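Local coordinates for protein adenine phosphoribosyltransferase, putative (Trypanosoma brucei brucei, PDB 5VN4) that probably catalyses the reversible conversion of adenine and 5-phospho-alpha-D-ribose 1-diphosphate to AMP and diphosphate in purine salvage, acting as a homodimer, at residues L77-G91 against S143-V156. Sequence-based numbering, arbitrary orientation.
Sequences LQQPITHILGFDSRG and SFDKNSRVVLIDDV. With PPV (pyrophosphate), chain E; HSX (5-O-phosphono-alpha-D-ribofuranose), chain D; ADE (adenine), chain C.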
# COMPACT_ATOMS: atom_id res chain seq x y z
N LEU A 77 14.77 4.57 -19.96
CA LEU A 77 15.68 3.46 -20.15
C LEU A 77 15.66 3.00 -21.60
O LEU A 77 14.61 3.00 -22.25
CB LEU A 77 15.28 2.29 -19.25
CG LEU A 77 15.37 2.53 -17.75
CD1 LEU A 77 14.95 1.29 -16.98
CD2 LEU A 77 16.78 2.95 -17.38
N GLN A 78 16.83 2.61 -22.11
CA GLN A 78 16.89 2.05 -23.46
C GLN A 78 16.14 0.73 -23.55
O GLN A 78 15.57 0.42 -24.60
CB GLN A 78 18.35 1.87 -23.88
CG GLN A 78 19.07 3.17 -24.20
CD GLN A 78 20.58 3.03 -24.11
OE1 GLN A 78 21.10 2.38 -23.20
NE2 GLN A 78 21.29 3.65 -25.05
N GLN A 79 16.11 -0.04 -22.47
CA GLN A 79 15.36 -1.28 -22.41
C GLN A 79 14.32 -1.17 -21.30
O GLN A 79 14.69 -1.04 -20.12
CB GLN A 79 16.30 -2.46 -22.14
CG GLN A 79 15.62 -3.82 -22.15
CD GLN A 79 15.00 -4.19 -23.49
OE1 GLN A 79 14.08 -5.01 -23.54
NE2 GLN A 79 15.52 -3.62 -24.56
N PRO A 80 13.03 -1.20 -21.62
CA PRO A 80 12.01 -0.92 -20.61
C PRO A 80 11.95 -1.99 -19.53
O PRO A 80 12.32 -3.14 -19.73
CB PRO A 80 10.70 -0.90 -21.41
CG PRO A 80 11.11 -0.76 -22.84
CD PRO A 80 12.45 -1.41 -22.96
N ILE A 81 11.47 -1.58 -18.36
CA ILE A 81 11.14 -2.53 -17.31
C ILE A 81 9.79 -3.18 -17.62
O ILE A 81 8.95 -2.62 -18.34
CB ILE A 81 11.15 -1.89 -15.91
CG1 ILE A 81 9.92 -1.01 -15.69
CG2 ILE A 81 12.43 -1.07 -15.70
CD1 ILE A 81 9.72 -0.58 -14.25
N THR A 82 9.57 -4.38 -17.08
CA THR A 82 8.34 -5.12 -17.30
C THR A 82 7.45 -5.23 -16.07
O THR A 82 6.24 -5.45 -16.23
CB THR A 82 8.64 -6.54 -17.82
OG1 THR A 82 9.37 -7.27 -16.83
CG2 THR A 82 9.42 -6.51 -19.14
N HIS A 83 8.00 -5.07 -14.87
CA HIS A 83 7.24 -5.23 -13.64
C HIS A 83 7.86 -4.36 -12.55
O HIS A 83 9.08 -4.19 -12.50
CB HIS A 83 7.31 -6.67 -13.10
CG HIS A 83 6.76 -7.70 -14.03
ND1 HIS A 83 7.44 -8.12 -15.16
CD2 HIS A 83 5.63 -8.43 -13.97
CE1 HIS A 83 6.72 -9.04 -15.77
NE2 HIS A 83 5.62 -9.25 -15.07
N ILE A 84 7.00 -3.84 -11.67
CA ILE A 84 7.43 -3.26 -10.41
C ILE A 84 6.93 -4.16 -9.29
O ILE A 84 5.74 -4.51 -9.25
CB ILE A 84 6.91 -1.82 -10.23
CG1 ILE A 84 7.52 -0.91 -11.31
CG2 ILE A 84 7.19 -1.30 -8.81
CD1 ILE A 84 6.97 0.47 -11.30
N LEU A 85 7.84 -4.57 -8.41
CA LEU A 85 7.54 -5.42 -7.26
C LEU A 85 7.70 -4.56 -6.02
O LEU A 85 8.78 -3.99 -5.81
CB LEU A 85 8.54 -6.58 -7.19
CG LEU A 85 8.26 -7.82 -8.05
CD1 LEU A 85 8.08 -7.47 -9.52
CD2 LEU A 85 9.41 -8.80 -7.87
N GLY A 86 6.65 -4.45 -5.20
CA GLY A 86 6.68 -3.61 -4.02
C GLY A 86 6.35 -4.36 -2.75
O GLY A 86 5.53 -5.29 -2.76
N PHE A 87 6.96 -3.93 -1.65
CA PHE A 87 6.84 -4.63 -0.37
C PHE A 87 5.64 -4.16 0.45
O PHE A 87 5.43 -2.96 0.64
CB PHE A 87 8.09 -4.43 0.48
CG PHE A 87 9.31 -5.08 -0.07
CD1 PHE A 87 9.62 -6.40 0.24
CD2 PHE A 87 10.17 -4.38 -0.89
CE1 PHE A 87 10.77 -6.99 -0.24
CE2 PHE A 87 11.32 -4.97 -1.40
CZ PHE A 87 11.62 -6.28 -1.06
N ASP A 88 4.89 -5.14 0.95
CA ASP A 88 3.91 -4.93 2.01
C ASP A 88 4.65 -4.35 3.22
O ASP A 88 5.70 -4.86 3.61
CB ASP A 88 3.43 -6.34 2.35
CG ASP A 88 2.08 -6.39 3.02
OD1 ASP A 88 1.51 -5.33 3.35
OD2 ASP A 88 1.61 -7.54 3.21
N SER A 89 4.13 -3.26 3.82
CA SER A 89 2.93 -2.52 3.44
C SER A 89 3.24 -1.15 2.84
O SER A 89 2.44 -0.58 2.11
CB SER A 89 2.06 -2.30 4.69
OG SER A 89 1.85 -3.52 5.39
N ARG A 90 4.39 -0.58 3.20
CA ARG A 90 4.66 0.79 2.80
C ARG A 90 5.11 0.91 1.35
O ARG A 90 4.83 1.93 0.71
CB ARG A 90 5.63 1.45 3.79
CG ARG A 90 4.96 1.67 5.16
CD ARG A 90 5.85 2.43 6.11
NE ARG A 90 6.49 1.57 7.09
CZ ARG A 90 7.68 1.81 7.62
NH1 ARG A 90 8.40 2.87 7.24
NH2 ARG A 90 8.15 1.00 8.55
N GLY A 91 5.76 -0.12 0.80
CA GLY A 91 6.04 -0.11 -0.63
C GLY A 91 4.78 -0.08 -1.47
O GLY A 91 4.79 0.43 -2.60
N SER A 143 3.77 -14.50 -11.47
CA SER A 143 3.59 -13.06 -11.64
C SER A 143 4.69 -12.42 -12.46
O SER A 143 4.49 -11.34 -13.02
CB SER A 143 3.45 -12.38 -10.27
OG SER A 143 4.53 -12.71 -9.42
N PHE A 144 5.86 -13.06 -12.52
CA PHE A 144 6.96 -12.62 -13.38
C PHE A 144 7.84 -13.85 -13.61
O PHE A 144 7.65 -14.89 -12.96
CB PHE A 144 7.72 -11.45 -12.75
CG PHE A 144 8.45 -11.81 -11.49
CD1 PHE A 144 7.76 -11.93 -10.29
CD2 PHE A 144 9.81 -12.06 -11.51
CE1 PHE A 144 8.42 -12.28 -9.13
CE2 PHE A 144 10.47 -12.40 -10.35
CZ PHE A 144 9.78 -12.52 -9.17
N ASP A 145 8.78 -13.75 -14.54
CA ASP A 145 9.55 -14.93 -14.91
C ASP A 145 10.95 -14.52 -15.37
O ASP A 145 11.36 -13.37 -15.22
CB ASP A 145 8.79 -15.83 -15.89
CG ASP A 145 8.68 -15.24 -17.30
OD1 ASP A 145 9.34 -14.23 -17.62
OD2 ASP A 145 7.92 -15.81 -18.10
N LYS A 146 11.68 -15.48 -15.95
CA LYS A 146 13.08 -15.24 -16.28
C LYS A 146 13.27 -14.19 -17.36
O LYS A 146 14.37 -13.66 -17.51
CB LYS A 146 13.80 -16.55 -16.64
CG LYS A 146 13.15 -17.35 -17.75
CD LYS A 146 13.86 -18.68 -17.95
CE LYS A 146 13.20 -19.49 -19.04
NZ LYS A 146 13.25 -18.74 -20.32
N ASN A 147 12.22 -13.87 -18.11
CA ASN A 147 12.30 -12.85 -19.15
C ASN A 147 11.88 -11.48 -18.65
O ASN A 147 11.83 -10.53 -19.44
CB ASN A 147 11.49 -13.29 -20.37
CG ASN A 147 12.07 -14.52 -21.03
OD1 ASN A 147 13.27 -14.59 -21.26
ND2 ASN A 147 11.23 -15.52 -21.29
N SER A 148 11.59 -11.35 -17.36
CA SER A 148 11.13 -10.09 -16.80
C SER A 148 12.31 -9.20 -16.43
O SER A 148 13.41 -9.68 -16.12
CB SER A 148 10.27 -10.35 -15.57
OG SER A 148 9.18 -11.20 -15.89
N ARG A 149 12.07 -7.89 -16.47
CA ARG A 149 13.02 -6.89 -16.02
C ARG A 149 12.32 -6.10 -14.92
O ARG A 149 11.40 -5.33 -15.20
CB ARG A 149 13.46 -5.99 -17.18
CG ARG A 149 14.40 -6.69 -18.16
CD ARG A 149 14.70 -5.85 -19.39
NE ARG A 149 14.98 -4.45 -19.04
CZ ARG A 149 16.18 -3.99 -18.70
NH1 ARG A 149 17.22 -4.81 -18.64
NH2 ARG A 149 16.33 -2.71 -18.40
N VAL A 150 12.75 -6.30 -13.68
CA VAL A 150 11.97 -5.84 -12.54
C VAL A 150 12.68 -4.75 -11.73
O VAL A 150 13.91 -4.67 -11.68
CB VAL A 150 11.51 -7.01 -11.64
CG1 VAL A 150 10.86 -8.10 -12.47
CG2 VAL A 150 12.67 -7.56 -10.85
N VAL A 151 11.87 -3.92 -11.09
CA VAL A 151 12.32 -2.97 -10.09
C VAL A 151 11.68 -3.36 -8.76
O VAL A 151 10.48 -3.63 -8.72
CB VAL A 151 11.90 -1.53 -10.47
CG1 VAL A 151 12.10 -0.56 -9.30
CG2 VAL A 151 12.67 -1.07 -11.69
N LEU A 152 12.48 -3.41 -7.70
CA LEU A 152 11.98 -3.58 -6.34
C LEU A 152 11.81 -2.20 -5.71
O LEU A 152 12.71 -1.36 -5.82
CB LEU A 152 12.99 -4.37 -5.50
CG LEU A 152 13.08 -5.86 -5.79
CD1 LEU A 152 14.34 -6.44 -5.15
CD2 LEU A 152 11.84 -6.57 -5.29
N ILE A 153 10.66 -1.95 -5.07
CA ILE A 153 10.40 -0.65 -4.47
C ILE A 153 9.90 -0.80 -3.03
O ILE A 153 9.10 -1.68 -2.71
CB ILE A 153 9.45 0.22 -5.32
CG1 ILE A 153 9.39 1.66 -4.80
CG2 ILE A 153 8.04 -0.38 -5.40
CD1 ILE A 153 8.80 2.65 -5.79
N ASP A 154 10.41 0.08 -2.16
CA ASP A 154 9.97 0.18 -0.77
C ASP A 154 10.06 1.65 -0.38
O ASP A 154 10.54 2.48 -1.15
CB ASP A 154 10.83 -0.69 0.13
CG ASP A 154 10.08 -1.23 1.33
OD1 ASP A 154 8.94 -0.78 1.58
OD2 ASP A 154 10.64 -2.13 2.00
N ASP A 155 9.61 1.98 0.84
CA ASP A 155 9.81 3.36 1.29
C ASP A 155 11.23 3.58 1.82
O ASP A 155 11.96 4.43 1.31
CB ASP A 155 8.70 3.84 2.25
CG ASP A 155 8.74 3.18 3.61
OD1 ASP A 155 9.09 1.98 3.71
OD2 ASP A 155 8.36 3.87 4.60
N VAL A 156 11.63 2.81 2.83
CA VAL A 156 12.92 2.98 3.50
C VAL A 156 13.81 1.79 3.19
O VAL A 156 13.35 0.64 3.22
CB VAL A 156 12.71 3.10 5.03
CG1 VAL A 156 14.06 3.21 5.75
CG2 VAL A 156 11.83 4.29 5.36
O11 PPV E . 8.10 -3.21 9.49
P1 PPV E . 6.66 -3.49 9.12
O21 PPV E . 5.74 -3.63 10.32
O31 PPV E . 6.53 -4.59 8.09
OPP PPV E . 6.21 -2.14 8.36
P2 PPV E . 4.97 -1.80 7.38
O12 PPV E . 4.78 -0.38 7.84
O22 PPV E . 5.53 -1.99 5.99
O32 PPV E . 3.79 -2.69 7.70
C1 HSX D . 10.25 -1.21 7.22
O4 HSX D . 11.51 -1.90 7.19
C2 HSX D . 10.26 -0.40 5.94
O2 HSX D . 8.94 -0.05 5.50
C3 HSX D . 11.00 -1.31 4.97
O3 HSX D . 10.13 -2.35 4.48
C4 HSX D . 12.05 -1.95 5.87
C5 HSX D . 13.40 -1.24 5.81
O5 HSX D . 14.29 -1.77 6.79
P' HSX D . 15.49 -2.78 6.39
O1X HSX D . 14.90 -4.14 6.07
O2X HSX D . 16.21 -2.16 5.22
O3X HSX D . 16.34 -2.79 7.64
O1 HSX D . 9.18 -2.16 7.19
N9 ADE C . 12.08 0.99 8.48
C8 ADE C . 13.31 0.57 8.88
N7 ADE C . 14.00 1.49 9.53
C5 ADE C . 13.16 2.59 9.54
C6 ADE C . 13.30 3.89 10.07
N6 ADE C . 14.40 4.32 10.72
N1 ADE C . 12.26 4.74 9.91
C2 ADE C . 11.17 4.31 9.25
N3 ADE C . 10.93 3.12 8.72
C4 ADE C . 11.97 2.29 8.89
O HOH W 1 7.11 -1.93 3.13
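Strands 83-87 and 149-153 run parallel with their axes 4.7 Å apart at closest approach, and backbone bonds such as Leu85 N to Val151 O (2.8 Å, 176° at the hydrogen) pair them inside the central sheet of the type I phosphoribosyltransferase fold. On one face Ile84 CG2 meets Ile153 CG2, and both residues pack against Ile98 of helix 95-102. On the other, Leu85 lays CD2 over the ring face of Phe144, 4.2 Å from its centroid, while its CB touches Leu152 CD2. Phe144 CB in turn sits over the centre of the His83 ring, a CH-pi contact, and Thr82 OG1 hydrogen-bonds His83 ND1 in the ring plane, fixing the imidazole from edge and face. Thr82 OG1 also accepts from Arg149 N (2.8 Å). In one of its two modelled conformers, Arg149 bends at chi3 (44°), bringing NE to Pro80 O (3.0 Å), from above the carbonyl plane, and letting Gln79 CG rest on one guanidinium face.

At the C-terminal strand ends the contact becomes the active site. The loop after strand 83-87 contains the cis peptide before Ser89, whose N donates to pyrophosphate O22, as expected of the pyrophosphate-binding loop of this family. Asp154 OD2 and Asp155 OD1 accept from ribose O3 and O2 respectively, consistent with the paired acidic residues of the PRPP motif. Asp155 OD2 offers its syn lone pair to Arg90 NH1 in a salt bridge, the carboxylate and guanidinium planes 82° apart. Around the Arg90 guanidinium, Arg90 NE donates to pyrophosphate O12 (2.7 Å), ribose O2 lies over one face, and Arg90 NH1 donates to adenine N3 at 2.9 Å.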